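PDB 2XU0: erythrocyte membrane protein 1 from Plasmodium falciparum, which probably binds host cell-surface receptors as a parasite adhesin displayed on the infected red cell, this chain being its N-terminal segment and first Duffy-binding-like domain, involved in rosetting. Local coordinates for residues A109-C113 with C130-R136; W315-W319 with K387-F391; S320-R325 with L436-C442; I326-I331 with Y380-I384. The protein carries 10 engineered substitutions. The contacts are given in a common frame with arbitrary orientation. Where two conformers were deposited one is given. Numbering follows the deposited sequence.

Interaction 1. Residues A109-C113 with C130-R136; sequences AEAYC and CAPPRRR
Residues 109-113 run extended and antiparallel to 130-132, after which a short helix, 133-136, starts with Pro132 at its N-cap. CA atoms pair Ala111 with Pro132 (4.7 Å), Tyr112 with Ala131 (5.1 Å) and Cys113 with Cys130 (4.3 Å). Tyr112 and Ala131 form a hydrogen-bonded pair: Tyr112 N to Ala131 O is 2.9 Å, Ala131 N to Tyr112 O 2.8 Å. Cys113 and Cys130, both m, join SG to SG at 2.1 Å with chi3 of 117°. Arg136 leaves the helix as m, t, p, which turns its guanidinium back so that NH1 donates to Glu110 O (3.0 Å); Tyr112 CB covers one guanidinium face, 3.6 Å from Arg136 NE. Tyr112 itself is t with chi2 of 94°, its ring leading away until OH is hydrogen-bonded to the backbone N of Lys117. Ala109 CB rests on Pro133 CB at 3.7 Å. A single antiparallel bridge beside a disulfide thus closes the loop that carries the magnesium ligands Ser115, Ile118 and Asn121 in this Duffy-binding-like domain.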
# COMPACT_ATOMS: atom_id res chain seq x y z
N ALA A 109 7.69 6.44 -9.35
CA ALA A 109 6.79 7.18 -8.47
C ALA A 109 7.42 7.04 -7.06
O ALA A 109 7.85 5.96 -6.65
CB ALA A 109 5.40 6.57 -8.50
N GLU A 110 7.59 8.16 -6.39
CA GLU A 110 8.30 8.19 -5.12
C GLU A 110 7.38 8.08 -3.92
O GLU A 110 6.32 8.68 -3.90
CB GLU A 110 9.15 9.50 -5.00
CG GLU A 110 9.49 10.23 -6.29
CD GLU A 110 8.44 11.19 -6.83
OE1 GLU A 110 8.57 12.41 -6.60
OE2 GLU A 110 7.50 10.72 -7.52
N ALA A 111 7.84 7.39 -2.87
CA ALA A 111 7.10 7.40 -1.60
C ALA A 111 7.55 8.69 -0.86
O ALA A 111 8.66 9.18 -1.11
CB ALA A 111 7.47 6.19 -0.76
N TYR A 112 6.71 9.22 0.03
CA TYR A 112 7.05 10.38 0.86
C TYR A 112 7.30 9.88 2.30
O TYR A 112 6.35 9.42 2.94
CB TYR A 112 5.95 11.45 0.81
CG TYR A 112 6.28 12.66 1.66
CD1 TYR A 112 6.90 13.78 1.10
CD2 TYR A 112 6.05 12.66 3.03
CE1 TYR A 112 7.24 14.88 1.89
CE2 TYR A 112 6.41 13.73 3.83
CZ TYR A 112 6.99 14.85 3.25
OH TYR A 112 7.28 15.93 4.06
N CYS A 113 8.55 10.00 2.81
CA CYS A 113 9.00 9.56 4.14
C CYS A 113 9.51 10.73 5.02
O CYS A 113 10.02 10.48 6.10
CB CYS A 113 10.06 8.46 4.03
SG CYS A 113 9.64 7.12 2.89
N CYS A 130 6.04 5.94 5.67
CA CYS A 130 6.21 6.30 4.25
C CYS A 130 4.88 6.31 3.56
O CYS A 130 4.31 5.24 3.37
CB CYS A 130 7.21 5.39 3.53
SG CYS A 130 8.93 5.60 4.07
N ALA A 131 4.40 7.48 3.18
CA ALA A 131 3.13 7.58 2.43
C ALA A 131 3.40 7.06 1.03
O ALA A 131 4.33 7.55 0.39
CB ALA A 131 2.62 9.01 2.40
N PRO A 132 2.70 5.98 0.59
CA PRO A 132 2.96 5.44 -0.75
C PRO A 132 2.44 6.36 -1.85
O PRO A 132 1.52 7.14 -1.60
CB PRO A 132 2.22 4.09 -0.74
CG PRO A 132 1.17 4.24 0.25
CD PRO A 132 1.57 5.29 1.24
N PRO A 133 3.01 6.31 -3.06
CA PRO A 133 2.49 7.18 -4.15
C PRO A 133 0.99 7.03 -4.42
O PRO A 133 0.34 8.04 -4.71
CB PRO A 133 3.38 6.82 -5.37
CG PRO A 133 4.05 5.59 -5.00
CD PRO A 133 4.14 5.48 -3.52
N ARG A 134 0.39 5.81 -4.16
CA ARG A 134 -1.05 5.63 -4.29
C ARG A 134 -1.77 6.57 -3.32
O ARG A 134 -2.78 7.16 -3.68
CB ARG A 134 -1.45 4.14 -4.08
CG ARG A 134 -2.95 3.81 -4.32
CD ARG A 134 -3.46 2.60 -3.51
NE ARG A 134 -2.80 2.53 -2.20
CZ ARG A 134 -3.15 3.23 -1.14
NH1 ARG A 134 -4.24 4.00 -1.17
NH2 ARG A 134 -2.44 3.17 -0.03
N ARG A 135 -1.23 6.77 -2.10
CA ARG A 135 -1.86 7.67 -1.12
C ARG A 135 -1.63 9.11 -1.49
O ARG A 135 -2.56 9.90 -1.37
CB ARG A 135 -1.37 7.39 0.35
CG ARG A 135 -1.75 8.47 1.39
CD ARG A 135 -3.25 8.47 1.70
NE ARG A 135 -3.67 9.63 2.51
CZ ARG A 135 -4.03 10.82 2.02
NH1 ARG A 135 -4.01 11.05 0.72
NH2 ARG A 135 -4.43 11.78 2.84
N ARG A 136 -0.38 9.49 -1.76
CA ARG A 136 0.02 10.87 -2.07
C ARG A 136 -0.93 11.57 -3.07
O ARG A 136 -1.35 12.71 -2.84
CB ARG A 136 1.44 10.89 -2.64
CG ARG A 136 2.54 10.60 -1.63
CD ARG A 136 3.89 10.70 -2.30
NE ARG A 136 4.32 12.10 -2.36
CZ ARG A 136 5.54 12.49 -2.71
NH1 ARG A 136 6.46 11.60 -3.06
NH2 ARG A 136 5.85 13.78 -2.72

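Interaction 2. Residues W315-W319 with K387-F391; sequences WFEEW and KLEEF
Two helical segments, 315-319 and 387-391, run nearly antiparallel, their N-to-C directions 156° apart (signed crossing angle -156°) and their axes 12.1 Å from each other at closest. The closest CA pair, Trp319 with Phe391, is 8.5 Å apart, so large side chains fill the gap. Trp319 (t, chi2 92°) points its indole across to the other helix. Along 387-391, Lys387 comes first: its carbonyl O lies 3.2 Å from Trp319 CZ2, near the indole plane, and its chain, bent m, m and then extended t, t, brings NZ within 3.6 Å of Trp319 NE1. A water accepts from Lys387 NZ (2.8 Å) and donates to Trp319 O (2.9 Å). Glu390, one turn on, is m, t with chi3 of 2°; its OE1 accepts a hydrogen bond from Trp319 NE1 at 2.7 Å, with an N-H...O angle of 168°, and forms a salt bridge with Lys387 NZ at 2.8 Å. Phe391 (t, chi2 75°) sets CB 3.6 Å from Trp319 CH2, while its CE1 meets Phe316 CZ at 4.3 Å, near the plane of the Phe316 ring; Phe316 is t with chi2 of 6°. Leu433 and Leu436 of helix 429-437 touch Phe391 and Phe316, respectively. Within this buried helix pair of the Duffy-binding-like fold, one carboxylate oxygen accepts from the indole NH and pairs with the ammonium, placing a polar cluster next to the Trp319, Phe391 and Phe316 rings.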
# COMPACT_ATOMS: atom_id res chain seq x y z
N TRP A 315 0.85 0.82 5.07
CA TRP A 315 1.80 1.50 4.19
C TRP A 315 3.12 0.78 4.04
O TRP A 315 3.67 0.78 2.95
CB TRP A 315 2.05 2.94 4.64
CG TRP A 315 0.88 3.89 4.49
CD1 TRP A 315 -0.30 3.66 3.83
CD2 TRP A 315 0.89 5.29 4.84
NE1 TRP A 315 -1.07 4.82 3.84
CE2 TRP A 315 -0.34 5.83 4.41
CE3 TRP A 315 1.83 6.13 5.46
CZ2 TRP A 315 -0.68 7.18 4.65
CZ3 TRP A 315 1.48 7.45 5.72
CH2 TRP A 315 0.24 7.97 5.33
N PHE A 316 3.61 0.16 5.13
CA PHE A 316 4.86 -0.58 5.11
C PHE A 316 4.65 -1.87 4.29
O PHE A 316 5.55 -2.27 3.55
CB PHE A 316 5.29 -0.87 6.58
CG PHE A 316 6.70 -1.33 6.86
CD1 PHE A 316 7.65 -1.38 5.83
CD2 PHE A 316 7.09 -1.74 8.14
CE1 PHE A 316 8.97 -1.80 6.09
CE2 PHE A 316 8.39 -2.20 8.39
CZ PHE A 316 9.33 -2.20 7.37
N GLU A 317 3.47 -2.51 4.39
CA GLU A 317 3.17 -3.73 3.62
C GLU A 317 3.11 -3.35 2.11
O GLU A 317 3.65 -4.07 1.28
CB GLU A 317 1.85 -4.38 4.10
CG GLU A 317 1.46 -5.65 3.36
CD GLU A 317 0.75 -5.49 2.03
OE1 GLU A 317 0.18 -4.40 1.77
OE2 GLU A 317 0.80 -6.44 1.22
N GLU A 318 2.49 -2.22 1.78
CA GLU A 318 2.45 -1.78 0.37
C GLU A 318 3.84 -1.34 -0.10
O GLU A 318 4.22 -1.58 -1.25
CB GLU A 318 1.47 -0.63 0.23
CG GLU A 318 1.25 -0.16 -1.20
CD GLU A 318 0.18 0.90 -1.30
OE1 GLU A 318 -0.39 1.26 -0.24
OE2 GLU A 318 -0.14 1.32 -2.43
N TRP A 319 4.64 -0.75 0.82
CA TRP A 319 5.99 -0.33 0.48
C TRP A 319 6.78 -1.54 0.02
O TRP A 319 7.44 -1.49 -1.02
CB TRP A 319 6.69 0.37 1.67
CG TRP A 319 8.11 0.76 1.37
CD1 TRP A 319 8.54 1.96 0.88
CD2 TRP A 319 9.27 -0.08 1.44
NE1 TRP A 319 9.89 1.93 0.66
CE2 TRP A 319 10.37 0.69 0.99
CE3 TRP A 319 9.50 -1.39 1.90
CZ2 TRP A 319 11.68 0.19 0.98
CZ3 TRP A 319 10.78 -1.91 1.82
CH2 TRP A 319 11.85 -1.13 1.35
N LYS A 387 15.80 3.07 -1.44
CA LYS A 387 14.83 2.09 -0.91
C LYS A 387 15.35 1.53 0.41
O LYS A 387 14.59 1.44 1.37
CB LYS A 387 14.58 0.99 -1.95
CG LYS A 387 13.72 1.46 -3.13
CD LYS A 387 12.27 1.61 -2.69
CE LYS A 387 11.51 2.64 -3.46
NZ LYS A 387 10.18 2.85 -2.82
N LEU A 388 16.66 1.31 0.50
CA LEU A 388 17.28 0.87 1.74
C LEU A 388 17.00 1.87 2.85
O LEU A 388 16.71 1.44 3.96
CB LEU A 388 18.81 0.65 1.58
CG LEU A 388 19.60 0.22 2.86
CD1 LEU A 388 19.05 -1.10 3.48
CD2 LEU A 388 21.09 0.10 2.59
N GLU A 389 17.13 3.19 2.57
CA GLU A 389 16.91 4.21 3.59
C GLU A 389 15.46 4.21 4.05
O GLU A 389 15.20 4.19 5.24
CB GLU A 389 17.39 5.60 3.14
CG GLU A 389 17.05 6.71 4.11
CD GLU A 389 17.75 8.02 3.78
OE1 GLU A 389 17.06 8.95 3.31
OE2 GLU A 389 18.99 8.09 3.92
N GLU A 390 14.52 4.19 3.09
CA GLU A 390 13.09 4.09 3.34
C GLU A 390 12.79 2.89 4.22
O GLU A 390 11.93 2.98 5.10
CB GLU A 390 12.34 3.97 2.01
CG GLU A 390 12.32 5.27 1.22
CD GLU A 390 11.63 5.19 -0.13
OE1 GLU A 390 11.10 4.10 -0.46
OE2 GLU A 390 11.71 6.17 -0.89
N PHE A 391 13.46 1.76 3.95
CA PHE A 391 13.34 0.52 4.69
C PHE A 391 13.77 0.69 6.16
O PHE A 391 13.00 0.33 7.06
CB PHE A 391 14.18 -0.61 4.02
CG PHE A 391 14.23 -1.83 4.91
CD1 PHE A 391 13.12 -2.66 5.03
CD2 PHE A 391 15.34 -2.07 5.71
CE1 PHE A 391 13.13 -3.73 5.93
CE2 PHE A 391 15.34 -3.14 6.60
CZ PHE A 391 14.23 -3.96 6.71
O HOH W 1 8.23 0.85 -2.51

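Interaction 3. Residues S320-R325 with L436-C442; sequences SEEFCR and LNNGKHC
The carboxylate of Glu321 accepts the backbone NH groups of His441 and Cys442, in the weakly helical turn about 440-442. His441 N donates to Glu321 OE1 at 2.9 Å and 174°, and Cys442 N makes a weak bond to Glu321 OE2 at 3.3 Å. To get there Glu321, on the regular helix 320-325, folds as m, m with chi3 of -74°. Water 2 lies 2.7 Å from Glu321 OE2, 2.8 Å from Ser320 OG and 2.6 Å from Leu436 O; Ser320 (p) also bonds Glu317 O through OG. Before the turn, helix 429-437 ends and the chain passes Gly439 (phi -62°, psi 158°), whose CA is 3.2 Å from Glu321 OE2; a CB there would clash with that oxygen. One helical turn beyond Ser320, Cys324 (m) joins Cys442 (m), SG to SG 2.0 Å with chi3 of 99°, their CA atoms 5.2 Å apart. Arg325 CB sits over one face of the His441 ring (m, chi2 -76°), a CH-pi contact with CB 4.0 Å from the centroid; Arg325 NE bridges to Glu322 OE2 at 2.9 Å. Leu436 CD2 reaches Ser320 OG at 3.3 Å. In the C-terminal subdomain of the Duffy-binding-like domain, this disulfide and the carboxylate tie the turn at 440-443, just after helix 429-437, to the middle of helix 311-338, whose Phe323 meanwhile packs against helix 371-407.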
# COMPACT_ATOMS: atom_id res chain seq x y z
N SER A 320 6.75 -2.61 0.81
CA SER A 320 7.51 -3.83 0.54
C SER A 320 7.07 -4.57 -0.73
O SER A 320 7.93 -5.03 -1.49
CB SER A 320 7.53 -4.74 1.77
OG SER A 320 6.25 -5.27 2.04
N GLU A 321 5.76 -4.65 -0.97
CA GLU A 321 5.19 -5.29 -2.17
C GLU A 321 5.56 -4.54 -3.44
O GLU A 321 5.98 -5.16 -4.43
CB GLU A 321 3.66 -5.44 -2.04
CG GLU A 321 3.26 -6.62 -1.14
CD GLU A 321 3.63 -7.95 -1.76
OE1 GLU A 321 2.94 -8.38 -2.72
OE2 GLU A 321 4.68 -8.50 -1.37
N GLU A 322 5.44 -3.22 -3.40
CA GLU A 322 5.78 -2.32 -4.51
C GLU A 322 7.26 -2.26 -4.74
O GLU A 322 7.66 -2.14 -5.89
CB GLU A 322 5.19 -0.91 -4.29
CG GLU A 322 3.69 -0.90 -4.47
CD GLU A 322 3.24 -1.14 -5.91
OE1 GLU A 322 3.29 -0.17 -6.70
OE2 GLU A 322 2.92 -2.30 -6.25
N PHE A 323 8.08 -2.38 -3.67
CA PHE A 323 9.55 -2.43 -3.77
C PHE A 323 9.92 -3.70 -4.55
O PHE A 323 10.69 -3.62 -5.51
CB PHE A 323 10.24 -2.44 -2.35
CG PHE A 323 11.67 -2.94 -2.36
CD1 PHE A 323 12.69 -2.18 -2.96
CD2 PHE A 323 11.99 -4.20 -1.89
CE1 PHE A 323 13.99 -2.68 -3.04
CE2 PHE A 323 13.31 -4.69 -1.95
CZ PHE A 323 14.29 -3.93 -2.55
N CYS A 324 9.41 -4.87 -4.12
CA CYS A 324 9.71 -6.17 -4.75
C CYS A 324 9.22 -6.20 -6.21
O CYS A 324 9.91 -6.74 -7.08
CB CYS A 324 9.10 -7.30 -3.94
SG CYS A 324 9.87 -7.55 -2.32
N ARG A 325 8.03 -5.65 -6.47
CA ARG A 325 7.43 -5.61 -7.81
C ARG A 325 8.31 -4.77 -8.73
O ARG A 325 8.75 -5.29 -9.75
CB ARG A 325 5.99 -5.09 -7.77
CG ARG A 325 5.35 -4.96 -9.16
CD ARG A 325 3.94 -4.40 -9.09
NE ARG A 325 3.91 -2.95 -8.86
CZ ARG A 325 4.04 -2.03 -9.82
NH1 ARG A 325 4.23 -2.38 -11.08
NH2 ARG A 325 3.99 -0.74 -9.51
N LEU A 436 6.75 -9.72 5.59
CA LEU A 436 7.03 -8.92 4.40
C LEU A 436 7.68 -9.79 3.34
O LEU A 436 7.29 -9.70 2.17
CB LEU A 436 7.85 -7.65 4.71
CG LEU A 436 7.23 -6.64 5.69
CD1 LEU A 436 8.16 -5.49 5.89
CD2 LEU A 436 5.83 -6.15 5.22
N ASN A 437 8.62 -10.66 3.74
CA ASN A 437 9.26 -11.67 2.87
C ASN A 437 8.23 -12.56 2.19
O ASN A 437 8.42 -13.00 1.06
CB ASN A 437 10.21 -12.59 3.69
CG ASN A 437 11.46 -11.91 4.17
OD1 ASN A 437 11.72 -10.75 3.83
ND2 ASN A 437 12.25 -12.59 5.02
N ASN A 438 7.13 -12.82 2.90
CA ASN A 438 6.07 -13.73 2.46
C ASN A 438 5.04 -13.14 1.54
O ASN A 438 4.12 -13.85 1.18
CB ASN A 438 5.37 -14.32 3.67
CG ASN A 438 6.22 -15.24 4.49
OD1 ASN A 438 7.12 -15.89 3.97
ND2 ASN A 438 5.92 -15.33 5.78
N GLY A 439 5.15 -11.85 1.22
CA GLY A 439 4.17 -11.18 0.37
C GLY A 439 4.06 -11.76 -1.02
O GLY A 439 5.00 -12.40 -1.50
N LYS A 440 2.93 -11.54 -1.70
CA LYS A 440 2.72 -12.04 -3.07
C LYS A 440 3.94 -11.76 -4.00
O LYS A 440 4.55 -12.69 -4.55
CB LYS A 440 1.43 -11.46 -3.66
CG LYS A 440 0.96 -12.12 -4.96
CD LYS A 440 -0.21 -11.35 -5.60
CE LYS A 440 -1.55 -11.95 -5.25
NZ LYS A 440 -2.67 -11.33 -6.02
N HIS A 441 4.32 -10.49 -4.10
CA HIS A 441 5.42 -10.05 -4.96
C HIS A 441 6.76 -10.42 -4.37
O HIS A 441 7.61 -10.93 -5.09
CB HIS A 441 5.34 -8.54 -5.23
CG HIS A 441 4.17 -8.15 -6.09
ND1 HIS A 441 4.18 -8.37 -7.46
CD2 HIS A 441 3.00 -7.58 -5.75
CE1 HIS A 441 3.01 -7.93 -7.90
NE2 HIS A 441 2.28 -7.43 -6.92
N CYS A 442 6.94 -10.22 -3.05
CA CYS A 442 8.23 -10.53 -2.41
C CYS A 442 8.65 -11.99 -2.35
O CYS A 442 9.84 -12.28 -2.48
CB CYS A 442 8.34 -9.85 -1.05
SG CYS A 442 8.27 -8.04 -1.14
O HOH W 2 5.76 -7.90 1.08

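Interaction 4. Residues I326-I331 with Y380-I384; sequences IKKIKI and YNEWI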
# COMPACT_ATOMS: atom_id res chain seq x y z
N ILE A 326 8.61 -3.50 -8.34
CA ILE A 326 9.46 -2.56 -9.07
C ILE A 326 10.90 -3.08 -9.24
O ILE A 326 11.48 -2.87 -10.31
CB ILE A 326 9.38 -1.10 -8.51
CG1 ILE A 326 7.94 -0.50 -8.58
CG2 ILE A 326 10.39 -0.15 -9.14
CD1 ILE A 326 7.27 -0.62 -9.94
N LYS A 327 11.47 -3.72 -8.21
CA LYS A 327 12.82 -4.29 -8.28
C LYS A 327 12.94 -5.27 -9.46
O LYS A 327 13.96 -5.25 -10.16
CB LYS A 327 13.21 -4.98 -6.95
CG LYS A 327 14.65 -5.51 -6.93
CD LYS A 327 14.98 -6.21 -5.61
CE LYS A 327 16.38 -6.75 -5.65
NZ LYS A 327 16.77 -7.40 -4.37
N LYS A 328 11.92 -6.12 -9.67
CA LYS A 328 11.91 -7.06 -10.79
C LYS A 328 11.96 -6.32 -12.13
O LYS A 328 12.76 -6.69 -13.00
CB LYS A 328 10.70 -8.01 -10.73
CG LYS A 328 10.94 -9.20 -9.81
CD LYS A 328 9.68 -10.03 -9.67
CE LYS A 328 9.69 -10.83 -8.39
NZ LYS A 328 8.33 -10.92 -7.80
N ILE A 329 11.19 -5.22 -12.26
CA ILE A 329 11.20 -4.39 -13.47
C ILE A 329 12.59 -3.77 -13.71
O ILE A 329 13.09 -3.79 -14.85
CB ILE A 329 10.11 -3.31 -13.40
CG1 ILE A 329 8.69 -3.94 -13.47
CG2 ILE A 329 10.33 -2.22 -14.48
CD1 ILE A 329 7.56 -3.00 -13.05
N LYS A 330 13.22 -3.25 -12.64
CA LYS A 330 14.52 -2.60 -12.73
C LYS A 330 15.64 -3.58 -13.02
O LYS A 330 16.50 -3.24 -13.82
CB LYS A 330 14.80 -1.74 -11.50
CG LYS A 330 13.78 -0.66 -11.32
CD LYS A 330 14.25 0.45 -10.44
CE LYS A 330 13.21 1.55 -10.44
NZ LYS A 330 13.56 2.66 -11.37
N ILE A 331 15.61 -4.79 -12.44
CA ILE A 331 16.63 -5.82 -12.69
C ILE A 331 16.65 -6.23 -14.17
O ILE A 331 17.73 -6.40 -14.75
CB ILE A 331 16.48 -7.03 -11.73
CG1 ILE A 331 16.87 -6.68 -10.27
CG2 ILE A 331 17.21 -8.31 -12.24
CD1 ILE A 331 18.31 -6.45 -10.01
N TYR A 380 20.43 2.02 -11.14
CA TYR A 380 19.81 0.98 -10.32
C TYR A 380 20.33 1.10 -8.88
O TYR A 380 19.54 1.01 -7.94
CB TYR A 380 20.13 -0.44 -10.87
CG TYR A 380 19.56 -1.55 -10.02
CD1 TYR A 380 18.20 -1.87 -10.08
CD2 TYR A 380 20.35 -2.24 -9.11
CE1 TYR A 380 17.65 -2.87 -9.27
CE2 TYR A 380 19.82 -3.25 -8.30
CZ TYR A 380 18.47 -3.55 -8.37
OH TYR A 380 17.94 -4.54 -7.58
N ASN A 381 21.63 1.31 -8.70
CA ASN A 381 22.18 1.44 -7.35
C ASN A 381 21.63 2.68 -6.62
O ASN A 381 21.48 2.60 -5.41
CB ASN A 381 23.71 1.47 -7.35
CG ASN A 381 24.37 0.22 -7.86
OD1 ASN A 381 23.77 -0.86 -7.94
ND2 ASN A 381 25.64 0.35 -8.23
N GLU A 382 21.33 3.80 -7.33
CA GLU A 382 20.79 4.98 -6.64
C GLU A 382 19.39 4.69 -6.08
O GLU A 382 19.10 5.04 -4.92
CB GLU A 382 20.84 6.29 -7.44
CG GLU A 382 19.91 6.47 -8.63
CD GLU A 382 19.95 7.87 -9.23
OE1 GLU A 382 19.47 8.04 -10.37
OE2 GLU A 382 20.46 8.79 -8.55
N TRP A 383 18.54 4.00 -6.89
CA TRP A 383 17.20 3.60 -6.46
C TRP A 383 17.28 2.68 -5.26
O TRP A 383 16.58 2.93 -4.30
CB TRP A 383 16.43 2.95 -7.61
CG TRP A 383 15.06 2.48 -7.21
CD1 TRP A 383 13.92 3.23 -7.11
CD2 TRP A 383 14.67 1.13 -6.92
NE1 TRP A 383 12.86 2.44 -6.74
CE2 TRP A 383 13.29 1.14 -6.65
CE3 TRP A 383 15.36 -0.10 -6.92
CZ2 TRP A 383 12.59 -0.02 -6.29
CZ3 TRP A 383 14.66 -1.25 -6.61
CH2 TRP A 383 13.29 -1.21 -6.30
N ILE A 384 18.16 1.65 -5.30
CA ILE A 384 18.31 0.66 -4.23
C ILE A 384 18.76 1.31 -2.94
O ILE A 384 18.34 0.90 -1.85
CB ILE A 384 19.23 -0.52 -4.70
CG1 ILE A 384 18.44 -1.59 -5.44
CG2 ILE A 384 20.09 -1.14 -3.56
CD1 ILE A 384 17.42 -2.53 -4.61
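Lys330 lays its aliphatic chain over one face of the Trp383 indole: CE sits 3.6 Å from the centroid of the five-membered ring, exactly on its normal, and NZ 4.5 Å from the same centroid, a cation-pi contact. The ammonium has its stronger partner in Glu107, with which it forms a salt bridge. Toward the start of 326-331, Ile326 CG2 touches Trp383 CZ2 at 3.6 Å and Lys327 CB lies 3.8 Å from Trp383 CH2. The two segments belong to the long helices 311-338 and 371-407, an antiparallel pair in the C-terminal subdomain of the Duffy-binding-like domain; here the segment axes approach to 11.3 Å, at 166° between directions. Tyr380 (t, chi2 77°) fills the space one turn before Trp383. Its ring edge meets Lys330, CB to CD1 3.7 Å, and Ile331 CD1 lies 3.3 Å from Tyr380 CZ and 3.1 Å from its OH. Lys327, fully extended, passes CE within 3.3 Å of Tyr380 OH and 4.5 Å of Ile384 CD1 before NZ bonds Thr460 O.

How the interactions relate
Helix 311-338 carries one side of interactions 2, 3 and 4 in consecutive segments, and helix 371-407 answers it in 2 and 4, whose centres are 14 Å apart. Phe323 of interaction 3 joins them, its CD1 3.8 Å from Lys387 CG and 3.5 Å from Trp383 CH2, while Lys328 NZ lies 2.8 Å from His441 O, a probable hydrogen bond. Interaction 1, earlier in the sequence, touches interaction 2 through the salt bridge Arg134 NH2 to Glu318 OE1 (2.8 Å) and Pro132 CD on Trp315 CD1 (3.6 Å). It is also near the metal: the Tyr112 side chain is about 7 Å from magnesium, whereas interactions 3 and 4 lie away from the annotated sites.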